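Local coordinates for protein YCAC GENE product (Escherichia coli, PDB 1YAC) that forms an octamer and is probably a hydrolase of the isochorismatase family, although its substrate specificity is unknown, at residues Val133-Asp138 with Ala158-Met163; Lys106-Ala111 with Glu129-Phe134; Pro122-Ile127 with Trp152-Gln157; Val6-Asn11 with Phe166-Glu171. One frame throughout, in Å; residues are numbered along the deposited sequence.

Interaction 1 (Val133-Asp138 with Ala158-Met163)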
loop_
_atom_site.group_PDB
_atom_site.type_symbol
_atom_site.label_atom_id
_atom_site.label_comp_id
_atom_site.label_asym_id
_atom_site.label_seq_id
_atom_site.Cartn_x
_atom_site.Cartn_y
_atom_site.Cartn_z
ATOM N N VAL A 133 -1.300 -31.505 8.478
ATOM C CA VAL A 133 -0.890 -30.691 7.341
ATOM C C VAL A 133 -0.305 -29.344 7.724
ATOM O O VAL A 133 -0.867 -28.616 8.540
ATOM C CB VAL A 133 -2.092 -30.489 6.375
ATOM C CG1 VAL A 133 -1.720 -29.599 5.195
ATOM C CG2 VAL A 133 -2.598 -31.847 5.875
ATOM N N PHE A 134 0.814 -29.017 7.086
ATOM C CA PHE A 134 1.533 -27.769 7.301
ATOM C C PHE A 134 1.666 -27.117 5.913
ATOM O O PHE A 134 2.305 -27.672 5.015
ATOM C CB PHE A 134 2.924 -28.070 7.876
ATOM C CG PHE A 134 2.898 -28.777 9.209
ATOM C CD1 PHE A 134 2.613 -30.136 9.289
ATOM C CD2 PHE A 134 3.188 -28.085 10.378
ATOM C CE1 PHE A 134 2.623 -30.805 10.523
ATOM C CE2 PHE A 134 3.206 -28.731 11.613
ATOM C CZ PHE A 134 2.920 -30.099 11.685
ATOM N N VAL A 135 1.034 -25.964 5.733
ATOM C CA VAL A 135 1.068 -25.251 4.457
ATOM C C VAL A 135 2.174 -24.201 4.460
ATOM O O VAL A 135 2.281 -23.423 5.413
ATOM C CB VAL A 135 -0.294 -24.554 4.203
ATOM C CG1 VAL A 135 -0.244 -23.689 2.950
ATOM C CG2 VAL A 135 -1.392 -25.610 4.096
ATOM N N VAL A 136 3.035 -24.210 3.442
ATOM C CA VAL A 136 4.105 -23.215 3.358
ATOM C C VAL A 136 3.512 -22.064 2.538
ATOM O O VAL A 136 3.576 -22.051 1.306
ATOM C CB VAL A 136 5.371 -23.781 2.691
ATOM C CG1 VAL A 136 6.538 -22.867 2.956
ATOM C CG2 VAL A 136 5.685 -25.167 3.231
ATOM N N THR A 137 2.977 -21.076 3.245
ATOM C CA THR A 137 2.287 -19.954 2.617
ATOM C C THR A 137 3.150 -19.013 1.794
ATOM O O THR A 137 2.628 -18.279 0.950
ATOM C CB THR A 137 1.497 -19.136 3.657
ATOM O OG1 THR A 137 2.401 -18.586 4.616
ATOM C CG2 THR A 137 0.485 -20.021 4.377
ATOM N N ASP A 138 4.449 -18.967 2.093
ATOM C CA ASP A 138 5.330 -18.104 1.319
ATOM C C ASP A 138 6.012 -18.806 0.137
ATOM O O ASP A 138 6.768 -18.176 -0.605
ATOM C CB ASP A 138 6.301 -17.309 2.209
ATOM C CG ASP A 138 7.308 -18.176 2.934
ATOM O OD1 ASP A 138 7.163 -19.419 2.961
ATOM O OD2 ASP A 138 8.260 -17.591 3.499
ATOM N N ALA A 158 -10.070 -25.702 8.540
ATOM C CA ALA A 158 -10.028 -27.163 8.497
ATOM C C ALA A 158 -8.994 -27.778 9.429
ATOM O O ALA A 158 -8.978 -28.989 9.617
ATOM C CB ALA A 158 -9.778 -27.630 7.079
ATOM N N GLY A 159 -8.091 -26.959 9.956
ATOM C CA GLY A 159 -7.073 -27.478 10.848
ATOM C C GLY A 159 -5.652 -27.461 10.299
ATOM O O GLY A 159 -4.745 -27.971 10.936
ATOM N N ALA A 160 -5.443 -26.889 9.119
ATOM C CA ALA A 160 -4.086 -26.816 8.565
ATOM C C ALA A 160 -3.275 -25.801 9.360
ATOM O O ALA A 160 -3.818 -24.797 9.831
ATOM C CB ALA A 160 -4.133 -26.397 7.110
ATOM N N GLN A 161 -1.993 -26.085 9.571
ATOM C CA GLN A 161 -1.122 -25.148 10.267
ATOM C C GLN A 161 -0.439 -24.311 9.180
ATOM O O GLN A 161 0.139 -24.857 8.237
ATOM C CB GLN A 161 -0.089 -25.893 11.116
ATOM C CG GLN A 161 -0.710 -26.672 12.275
ATOM C CD GLN A 161 0.309 -27.129 13.302
ATOM O OE1 GLN A 161 0.867 -26.311 14.039
ATOM N NE2 GLN A 161 0.552 -28.436 13.371
ATOM N N LEU A 162 -0.582 -22.990 9.265
ATOM C CA LEU A 162 0.017 -22.098 8.283
ATOM C C LEU A 162 1.417 -21.758 8.745
ATOM O O LEU A 162 1.605 -21.265 9.852
ATOM C CB LEU A 162 -0.819 -20.817 8.134
ATOM C CG LEU A 162 -2.301 -20.990 7.777
ATOM C CD1 LEU A 162 -2.883 -19.622 7.512
ATOM C CD2 LEU A 162 -2.495 -21.902 6.569
ATOM N N MET A 163 2.396 -22.074 7.907
ATOM C CA MET A 163 3.788 -21.817 8.220
ATOM C C MET A 163 4.511 -21.196 7.017
ATOM O O MET A 163 3.946 -21.056 5.921
ATOM C CB MET A 163 4.473 -23.128 8.662
ATOM C CG MET A 163 4.144 -23.543 10.131
ATOM S SD MET A 163 5.026 -24.999 10.616
ATOM C CE MET A 163 6.548 -24.329 11.149
HETATM O O HOH W 1 -3.608 -30.443 9.978
HETATM O O HOH W 2 -0.987 -29.949 11.335
#
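M163, F134 and Q161 carry this contact, all three on one face of the sheet. The sulfur of M163 meets the ring of F134 at its edge: SD lies 3.6 Å from F134 CD2 and 77° off the ring normal, a Met-aromatic contact. Q161 runs beside F134 in the same direction, its amide plane turned 40° from the ring and its NE2 3.2 Å from F134 CE2. Q161 NE2 donates to a water 3.0 Å away, which in turn donates to V133 O and sits over one face of the ring; NE2 also bonds V6 O, while OE1 takes a bond from R154 NE of the second subunit. An alanine in place of F134 would probably open a gap beside the M163 sulfur and leave the Q161 amide without its ring neighbour. The backbones are joined by a parallel ladder: Q161 N to V133 O, V135 N to Q161 O, M163 N to V135 O and T137 N to M163 O, each 2.8 to 3.0 Å. Neighbouring parallel strands linked through helix 145-158 make this a beta-alpha-beta unit, here at one border of the chain's sheet.

Interaction 2 (Lys106-Ala111 with Glu129-Phe134)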
loop_
_atom_site.group_PDB
_atom_site.type_symbol
_atom_site.label_atom_id
_atom_site.label_comp_id
_atom_site.label_asym_id
_atom_site.label_seq_id
_atom_site.Cartn_x
_atom_site.Cartn_y
_atom_site.Cartn_z
ATOM N N LYS A 106 3.413 -39.043 8.750
ATOM C CA LYS A 106 2.164 -38.505 9.279
ATOM C C LYS A 106 1.981 -37.009 8.945
ATOM O O LYS A 106 0.848 -36.528 8.793
ATOM C CB LYS A 106 2.157 -38.702 10.795
ATOM C CG LYS A 106 1.007 -38.062 11.562
ATOM C CD LYS A 106 -0.294 -38.691 11.221
ATOM C CE LYS A 106 -1.346 -38.379 12.256
ATOM N NZ LYS A 106 -2.522 -39.268 12.014
ATOM N N GLN A 107 3.092 -36.277 8.873
ATOM C CA GLN A 107 3.044 -34.842 8.607
ATOM C C GLN A 107 3.342 -34.552 7.151
ATOM O O GLN A 107 4.279 -35.113 6.583
ATOM C CB GLN A 107 4.058 -34.126 9.491
ATOM C CG GLN A 107 3.880 -34.415 10.979
ATOM C CD GLN A 107 4.971 -33.794 11.816
ATOM O OE1 GLN A 107 6.081 -33.532 11.335
ATOM N NE2 GLN A 107 4.675 -33.566 13.080
ATOM N N LEU A 108 2.566 -33.654 6.559
ATOM C CA LEU A 108 2.762 -33.284 5.164
ATOM C C LEU A 108 2.992 -31.790 5.082
ATOM O O LEU A 108 2.175 -31.006 5.574
ATOM C CB LEU A 108 1.533 -33.630 4.323
ATOM C CG LEU A 108 1.042 -35.074 4.379
ATOM C CD1 LEU A 108 -0.165 -35.255 3.433
ATOM C CD2 LEU A 108 2.189 -36.003 3.994
ATOM N N ILE A 109 4.110 -31.413 4.474
ATOM C CA ILE A 109 4.477 -30.009 4.272
ATOM C C ILE A 109 4.093 -29.766 2.818
ATOM O O ILE A 109 4.682 -30.363 1.904
ATOM C CB ILE A 109 5.992 -29.820 4.476
ATOM C CG1 ILE A 109 6.363 -30.158 5.920
ATOM C CG2 ILE A 109 6.405 -28.393 4.115
ATOM C CD1 ILE A 109 7.846 -30.326 6.146
ATOM N N ILE A 110 3.112 -28.898 2.592
ATOM C CA ILE A 110 2.624 -28.668 1.239
ATOM C C ILE A 110 2.794 -27.242 0.728
ATOM O O ILE A 110 2.560 -26.281 1.461
ATOM C CB ILE A 110 1.121 -29.020 1.158
ATOM C CG1 ILE A 110 0.854 -30.375 1.814
ATOM C CG2 ILE A 110 0.666 -29.064 -0.303
ATOM C CD1 ILE A 110 -0.633 -30.790 1.825
ATOM N N ALA A 111 3.169 -27.121 -0.547
ATOM C CA ALA A 111 3.333 -25.818 -1.198
ATOM C C ALA A 111 3.056 -26.032 -2.677
ATOM O O ALA A 111 3.207 -27.148 -3.177
ATOM C CB ALA A 111 4.738 -25.284 -0.989
ATOM N N GLU A 129 -8.237 -37.254 5.645
ATOM C CA GLU A 129 -7.627 -38.575 5.749
ATOM C C GLU A 129 -6.849 -38.785 7.050
ATOM O O GLU A 129 -6.353 -39.879 7.300
ATOM C CB GLU A 129 -6.729 -38.858 4.540
ATOM C CG GLU A 129 -7.491 -39.068 3.238
ATOM C CD GLU A 129 -7.154 -40.385 2.551
ATOM O OE1 GLU A 129 -6.659 -41.312 3.220
ATOM O OE2 GLU A 129 -7.397 -40.505 1.334
ATOM N N GLY A 130 -6.731 -37.747 7.873
ATOM C CA GLY A 130 -6.031 -37.892 9.132
ATOM C C GLY A 130 -4.600 -37.414 9.199
ATOM O O GLY A 130 -3.941 -37.592 10.224
ATOM N N PHE A 131 -4.099 -36.804 8.133
ATOM C CA PHE A 131 -2.723 -36.302 8.154
ATOM C C PHE A 131 -2.614 -34.953 8.873
ATOM O O PHE A 131 -3.588 -34.202 8.965
ATOM C CB PHE A 131 -2.198 -36.107 6.725
ATOM C CG PHE A 131 -1.935 -37.389 5.983
ATOM C CD1 PHE A 131 -0.690 -38.004 6.056
ATOM C CD2 PHE A 131 -2.921 -37.957 5.178
ATOM C CE1 PHE A 131 -0.429 -39.172 5.327
ATOM C CE2 PHE A 131 -2.675 -39.117 4.451
ATOM C CZ PHE A 131 -1.424 -39.723 4.527
ATOM N N ASP A 132 -1.433 -34.659 9.397
ATOM C CA ASP A 132 -1.179 -33.366 10.019
ATOM C C ASP A 132 -0.597 -32.555 8.872
ATOM O O ASP A 132 0.458 -32.891 8.348
ATOM C CB ASP A 132 -0.188 -33.505 11.166
ATOM C CG ASP A 132 -0.814 -34.174 12.359
ATOM O OD1 ASP A 132 -2.016 -33.918 12.596
ATOM O OD2 ASP A 132 -0.135 -34.978 13.027
ATOM N N VAL A 133 -1.300 -31.505 8.478
ATOM C CA VAL A 133 -0.890 -30.691 7.341
ATOM C C VAL A 133 -0.305 -29.344 7.724
ATOM O O VAL A 133 -0.867 -28.616 8.540
ATOM C CB VAL A 133 -2.092 -30.489 6.375
ATOM C CG1 VAL A 133 -1.720 -29.599 5.195
ATOM C CG2 VAL A 133 -2.598 -31.847 5.875
ATOM N N PHE A 134 0.814 -29.017 7.086
ATOM C CA PHE A 134 1.533 -27.769 7.301
ATOM C C PHE A 134 1.666 -27.117 5.913
ATOM O O PHE A 134 2.305 -27.672 5.015
ATOM C CB PHE A 134 2.924 -28.070 7.876
ATOM C CG PHE A 134 2.898 -28.777 9.209
ATOM C CD1 PHE A 134 2.613 -30.136 9.289
ATOM C CD2 PHE A 134 3.188 -28.085 10.378
ATOM C CE1 PHE A 134 2.623 -30.805 10.523
ATOM C CE2 PHE A 134 3.206 -28.731 11.613
ATOM C CZ PHE A 134 2.920 -30.099 11.685
HETATM O O HOH W 3 2.380 -34.965 14.094
#
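The F131 ring has L108 CD1 over one face, 4.1 Å from the ring centroid and 24° off its normal, a CH-pi contact offset toward the rim. At its edge, near the plane, K106 O lies 3.5 Å from F131 CD1. The F134 ring has L108 O in plane at its edge, and Q107 CB approaches obliquely, 3.8 Å from F134 CE1. An alanine in place of L108 would probably uncover that face of F131 and let its ring turn more freely. The K106 chain is bent at chi2, and its NZ donates to G130 O (2.8 Å), the carbonyl of the glycine closing helix 115-128 in a Schellman motif. A water bridges Q107 NE2 and D132 OD2; the Q107 amide also bonds D9 N and R7 O. On the face that carries L108 and V133, I110 CD1 packs 3.7 Å from V133 CG1. Four backbone bonds set the register: D132 N to K106 O, L108 N to D132 O, F134 N to L108 O and I110 N to F134 O. Residues 107-111 and 132-134 run 23° apart, neighbours in a parallel beta-alpha-beta crossover interior to the sheet, flanked by strands 13-18 and 161-163.

Interaction 3 (Pro122-Ile127 with Trp152-Gln157). Unlike the reference sequence in segment 152-157: M155 (reference Leu).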
loop_
_atom_site.group_PDB
_atom_site.type_symbol
_atom_site.label_atom_id
_atom_site.label_comp_id
_atom_site.label_asym_id
_atom_site.label_seq_id
_atom_site.Cartn_x
_atom_site.Cartn_y
_atom_site.Cartn_z
ATOM N N PRO A 122 -5.718 -30.501 -2.044
ATOM C CA PRO A 122 -5.103 -31.677 -1.423
ATOM C C PRO A 122 -4.870 -31.494 0.082
ATOM O O PRO A 122 -4.899 -32.475 0.838
ATOM C CB PRO A 122 -3.815 -31.859 -2.229
ATOM C CG PRO A 122 -3.517 -30.493 -2.741
ATOM C CD PRO A 122 -4.862 -29.972 -3.121
ATOM N N ALA A 123 -4.647 -30.254 0.531
ATOM C CA ALA A 123 -4.467 -30.026 1.975
ATOM C C ALA A 123 -5.745 -30.452 2.717
ATOM O O ALA A 123 -5.681 -31.155 3.721
ATOM C CB ALA A 123 -4.143 -28.551 2.275
ATOM N N LEU A 124 -6.902 -30.052 2.196
ATOM C CA LEU A 124 -8.180 -30.376 2.819
ATOM C C LEU A 124 -8.455 -31.878 2.754
ATOM O O LEU A 124 -8.954 -32.469 3.716
ATOM C CB LEU A 124 -9.314 -29.581 2.146
ATOM C CG LEU A 124 -9.201 -28.055 2.259
ATOM C CD1 LEU A 124 -10.301 -27.366 1.453
ATOM C CD2 LEU A 124 -9.254 -27.635 3.718
ATOM N N SER A 125 -8.135 -32.486 1.618
ATOM C CA SER A 125 -8.330 -33.927 1.430
ATOM C C SER A 125 -7.461 -34.698 2.421
ATOM O O SER A 125 -7.927 -35.639 3.064
ATOM C CB SER A 125 -7.954 -34.331 -0.001
ATOM O OG SER A 125 -8.866 -33.801 -0.967
ATOM N N ALA A 126 -6.212 -34.263 2.567
ATOM C CA ALA A 126 -5.257 -34.899 3.474
ATOM C C ALA A 126 -5.692 -34.786 4.942
ATOM O O ALA A 126 -5.540 -35.734 5.720
ATOM C CB ALA A 126 -3.862 -34.310 3.266
ATOM N N ILE A 127 -6.247 -33.632 5.313
ATOM C CA ILE A 127 -6.730 -33.425 6.677
ATOM C C ILE A 127 -7.868 -34.415 6.931
ATOM O O ILE A 127 -7.897 -35.073 7.980
ATOM C CB ILE A 127 -7.209 -31.952 6.903
ATOM C CG1 ILE A 127 -5.994 -31.024 7.026
ATOM C CG2 ILE A 127 -8.107 -31.840 8.156
ATOM C CD1 ILE A 127 -6.339 -29.543 6.994
ATOM N N TRP A 152 -6.325 -19.173 2.909
ATOM C CA TRP A 152 -5.762 -19.317 4.259
ATOM C C TRP A 152 -6.871 -19.592 5.234
ATOM O O TRP A 152 -6.746 -20.476 6.085
ATOM C CB TRP A 152 -5.062 -18.050 4.735
ATOM C CG TRP A 152 -3.721 -17.858 4.157
ATOM C CD1 TRP A 152 -3.195 -18.492 3.075
ATOM C CD2 TRP A 152 -2.752 -16.893 4.575
ATOM N NE1 TRP A 152 -1.963 -17.968 2.776
ATOM C CE2 TRP A 152 -1.666 -16.981 3.680
ATOM C CE3 TRP A 152 -2.702 -15.956 5.618
ATOM C CZ2 TRP A 152 -0.531 -16.160 3.789
ATOM C CZ3 TRP A 152 -1.563 -15.135 5.730
ATOM C CH2 TRP A 152 -0.500 -15.248 4.815
ATOM N N ASP A 153 -7.935 -18.798 5.146
ATOM C CA ASP A 153 -9.072 -18.960 6.038
ATOM C C ASP A 153 -9.644 -20.370 5.925
ATOM O O ASP A 153 -9.852 -21.063 6.934
ATOM C CB ASP A 153 -10.159 -17.935 5.706
ATOM C CG ASP A 153 -11.305 -17.971 6.714
ATOM O OD1 ASP A 153 -12.236 -18.776 6.531
ATOM O OD2 ASP A 153 -11.259 -17.214 7.705
ATOM N N ARG A 154 -9.840 -20.814 4.690
ATOM C CA ARG A 154 -10.400 -22.139 4.433
ATOM C C ARG A 154 -9.515 -23.273 4.974
ATOM O O ARG A 154 -10.015 -24.211 5.600
ATOM C CB ARG A 154 -10.665 -22.327 2.935
ATOM C CG ARG A 154 -11.631 -23.480 2.643
ATOM C CD ARG A 154 -11.858 -23.683 1.154
ATOM N NE ARG A 154 -12.923 -24.660 0.934
ATOM C CZ ARG A 154 -13.098 -25.339 -0.193
ATOM N NH1 ARG A 154 -12.277 -25.153 -1.220
ATOM N NH2 ARG A 154 -14.089 -26.215 -0.287
ATOM N N MET A 155 -8.204 -23.174 4.764
ATOM C CA MET A 155 -7.290 -24.207 5.243
ATOM C C MET A 155 -7.154 -24.199 6.769
ATOM O O MET A 155 -7.192 -25.253 7.413
ATOM C CB MET A 155 -5.926 -24.075 4.557
ATOM C CG MET A 155 -6.002 -24.321 3.053
ATOM S SD MET A 155 -4.420 -24.232 2.220
ATOM C CE MET A 155 -4.037 -22.480 2.292
ATOM N N SER A 156 -7.058 -23.010 7.349
ATOM C CA SER A 156 -6.941 -22.866 8.797
ATOM C C SER A 156 -8.196 -23.411 9.498
ATOM O O SER A 156 -8.099 -24.118 10.502
ATOM C CB SER A 156 -6.736 -21.392 9.159
ATOM O OG SER A 156 -6.491 -21.247 10.546
ATOM N N GLN A 157 -9.356 -23.090 8.926
ATOM C CA GLN A 157 -10.680 -23.501 9.400
ATOM C C GLN A 157 -10.713 -25.039 9.499
ATOM O O GLN A 157 -11.240 -25.603 10.464
ATOM C CB GLN A 157 -11.730 -22.961 8.391
ATOM C CG GLN A 157 -13.223 -23.262 8.630
ATOM C CD GLN A 157 -14.166 -22.573 7.588
ATOM O OE1 GLN A 157 -14.119 -22.867 6.383
ATOM N NE2 GLN A 157 -15.041 -21.682 8.072
#
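This is side-chain packing between two helices, without a hydrogen bond between the segments, with helix 115-128 and helix 145-158 side by side in one layer against the parallel sheet. Their segments run almost in the same direction, 8° apart, with axes 10.0 Å from each other, and their CA atoms come nearest at L124 and M155. L124 has the most surface buried by the contact. Its CD1 lies over one face of the R154 guanidinium, 3.8 Å from R154 NE and offset toward the rim, and the two side chains cross at about a right angle. R154 reaches that position with CG anti to the backbone N (chi1 -162°) and an extended chain from CG to NE. The other branch of the leucine, CD2, rests 4.2 Å from M155 CA. The end of M155, where the reference sequence has leucine, leads away from the neighbouring helix, yet SD still lies 4.3 Å from A123 CB, and I127 CD1 comes 4.4 Å from M155 O. Beneath the helices, A123 and I127 touch V133 and M155 touches V135, both valines of strand 132-136. The polar end of R154 is bonded to the third subunit: NE to Q161 OE1 and NH1, in a salt bridge, to E171 OE1, both of that subunit, so L124 covers a group whose rotation those partners probably fix. Adjacent, nearly parallel helices here form one helical layer of the three-layer alpha-beta-alpha sandwich.

Interaction 4 (Val6-Asn11 with Phe166-Glu171)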
loop_
_atom_site.group_PDB
_atom_site.type_symbol
_atom_site.label_atom_id
_atom_site.label_comp_id
_atom_site.label_asym_id
_atom_site.label_seq_id
_atom_site.Cartn_x
_atom_site.Cartn_y
_atom_site.Cartn_z
ATOM N N VAL A 6 1.641 -29.416 17.902
ATOM C CA VAL A 6 1.916 -30.440 16.888
ATOM C C VAL A 6 3.000 -29.850 15.979
ATOM O O VAL A 6 2.714 -29.164 14.988
ATOM C CB VAL A 6 0.622 -30.793 16.082
ATOM C CG1 VAL A 6 0.898 -31.877 15.025
ATOM C CG2 VAL A 6 -0.469 -31.246 17.035
ATOM N N ARG A 7 4.252 -30.070 16.371
ATOM C CA ARG A 7 5.393 -29.540 15.638
ATOM C C ARG A 7 6.058 -30.506 14.672
ATOM O O ARG A 7 6.057 -31.722 14.885
ATOM C CB ARG A 7 6.422 -28.965 16.606
ATOM C CG ARG A 7 6.973 -29.920 17.648
ATOM C CD ARG A 7 8.163 -29.238 18.330
ATOM N NE ARG A 7 8.664 -29.940 19.508
ATOM C CZ ARG A 7 9.690 -29.516 20.241
ATOM N NH1 ARG A 7 10.325 -28.394 19.926
ATOM N NH2 ARG A 7 10.094 -30.219 21.288
ATOM N N LEU A 8 6.610 -29.945 13.599
ATOM C CA LEU A 8 7.291 -30.719 12.572
ATOM C C LEU A 8 8.405 -31.556 13.163
ATOM O O LEU A 8 9.165 -31.100 14.017
ATOM C CB LEU A 8 7.848 -29.802 11.489
ATOM C CG LEU A 8 6.798 -29.178 10.567
ATOM C CD1 LEU A 8 7.461 -28.094 9.685
ATOM C CD2 LEU A 8 6.146 -30.266 9.710
ATOM N N ASP A 9 8.460 -32.793 12.692
ATOM C CA ASP A 9 9.418 -33.790 13.128
ATOM C C ASP A 9 10.114 -34.240 11.850
ATOM O O ASP A 9 9.496 -34.854 10.985
ATOM C CB ASP A 9 8.636 -34.933 13.775
ATOM C CG ASP A 9 9.520 -36.057 14.286
ATOM O OD1 ASP A 9 10.710 -36.163 13.901
ATOM O OD2 ASP A 9 8.987 -36.868 15.076
ATOM N N LYS A 10 11.415 -33.971 11.756
ATOM C CA LYS A 10 12.167 -34.310 10.539
ATOM C C LYS A 10 12.143 -35.800 10.180
ATOM O O LYS A 10 12.535 -36.160 9.087
ATOM C CB LYS A 10 13.600 -33.814 10.598
ATOM C CG LYS A 10 14.456 -34.439 11.680
ATOM C CD LYS A 10 15.910 -34.044 11.502
ATOM C CE LYS A 10 16.786 -34.747 12.540
ATOM N NZ LYS A 10 18.248 -34.628 12.222
ATOM N N ASN A 11 11.688 -36.646 11.105
ATOM C CA ASN A 11 11.583 -38.062 10.849
ATOM C C ASN A 11 10.161 -38.519 10.554
ATOM O O ASN A 11 9.939 -39.666 10.233
ATOM C CB ASN A 11 12.119 -38.835 12.059
ATOM C CG ASN A 11 13.615 -38.706 12.326
ATOM O OD1 ASN A 11 14.135 -37.694 12.704
ATOM N ND2 ASN A 11 14.325 -39.772 12.068
ATOM N N PHE A 166 11.156 -20.427 6.451
ATOM C CA PHE A 166 12.179 -20.272 7.484
ATOM C C PHE A 166 11.688 -20.923 8.781
ATOM O O PHE A 166 12.444 -21.647 9.445
ATOM C CB PHE A 166 12.525 -18.794 7.691
ATOM C CG PHE A 166 13.542 -18.549 8.776
ATOM C CD1 PHE A 166 14.905 -18.682 8.517
ATOM C CD2 PHE A 166 13.135 -18.143 10.046
ATOM C CE1 PHE A 166 15.848 -18.404 9.504
ATOM C CE2 PHE A 166 14.071 -17.866 11.038
ATOM C CZ PHE A 166 15.429 -17.997 10.762
ATOM N N GLY A 167 10.408 -20.710 9.097
ATOM C CA GLY A 167 9.820 -21.320 10.277
ATOM C C GLY A 167 9.857 -22.842 10.174
ATOM O O GLY A 167 10.170 -23.536 11.152
ATOM N N VAL A 168 9.534 -23.362 8.987
ATOM C CA VAL A 168 9.553 -24.809 8.713
ATOM C C VAL A 168 10.971 -25.368 8.986
ATOM O O VAL A 168 11.139 -26.352 9.715
ATOM C CB VAL A 168 9.140 -25.108 7.215
ATOM C CG1 VAL A 168 9.384 -26.582 6.851
ATOM C CG2 VAL A 168 7.661 -24.755 6.979
ATOM N N ALA A 169 11.987 -24.707 8.439
ATOM C CA ALA A 169 13.360 -25.152 8.623
ATOM C C ALA A 169 13.754 -25.175 10.103
ATOM O O ALA A 169 14.407 -26.116 10.568
ATOM C CB ALA A 169 14.316 -24.265 7.832
ATOM N N CYS A 170 13.362 -24.140 10.836
ATOM C CA CYS A 170 13.699 -24.031 12.253
ATOM C C CYS A 170 12.998 -25.061 13.120
ATOM O O CYS A 170 13.570 -25.555 14.106
ATOM C CB CYS A 170 13.396 -22.625 12.772
ATOM S SG CYS A 170 14.545 -21.353 12.202
ATOM N N GLU A 171 11.744 -25.360 12.792
ATOM C CA GLU A 171 11.005 -26.345 13.566
ATOM C C GLU A 171 11.561 -27.747 13.289
ATOM O O GLU A 171 11.589 -28.602 14.175
ATOM C CB GLU A 171 9.511 -26.272 13.254
ATOM C CG GLU A 171 8.640 -26.880 14.352
ATOM C CD GLU A 171 7.197 -26.454 14.248
ATOM O OE1 GLU A 171 6.871 -25.408 14.829
ATOM O OE2 GLU A 171 6.386 -27.158 13.605
#
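The chain start, an irregular run leading to strand 13-18, is held against helix 165-173 close to the interface with the second subunit. One backbone amide makes the polar link: L8 N donates to E171 OE2 at 2.8 Å with an N-H...O angle of 170°, meeting the oxygen on its anti side, 30° out of the carboxylate plane. E171 CG is anti to the backbone N (chi1 -159°), and the chain beyond it is extended; the side chain crosses L8 at about a right angle, and its carboxylate packs against R7, with CD 3.5 Å from R7 CB. The apolar half is L8, whose CD1 lies 3.7 Å from V168 CG1; the same leucine touches I109, F134 and M163 of the sheet, so that it lies between helix 165-173 and the strands. L8 O and E171 O, two acceptors, stand 3.5 Å apart, and R174 serves both, NH2 to the first and NE to the second. D9 OD1 accepts from N11 N at 3.0 Å, an Asx turn. E171 OE1 has its own partners, Y5 OH and R154 of the second subunit, while R7 pairs with D92 of that subunit. With an amide on one oxygen and a hydroxyl and an arginine on the other, the buried carboxylate is likely to stay ionised, coupling the N-terminal segment to the subunit interface.

In the fold
From the N terminus, residues 6-11 wait longest for their partner: interaction 4 closes only at 166-171, and the loop it spans encloses the other three. Inside it, interaction 2 joins 106-111 to 129-134 across helix 115-128. Interaction 3 opens on that helix at 122-127, before interaction 2 has closed, and ends at 152-157, so the two cross. Interaction 1 begins at 133-138, on the strand where interaction 2 ends, and closes at 158-163, crossing interaction 3 in turn. Interactions 1 and 2 thus share strand 132-136 and build consecutive sheet neighbours, interaction 3 adds the helix layer on one face, and interaction 4 lies on the opposite one.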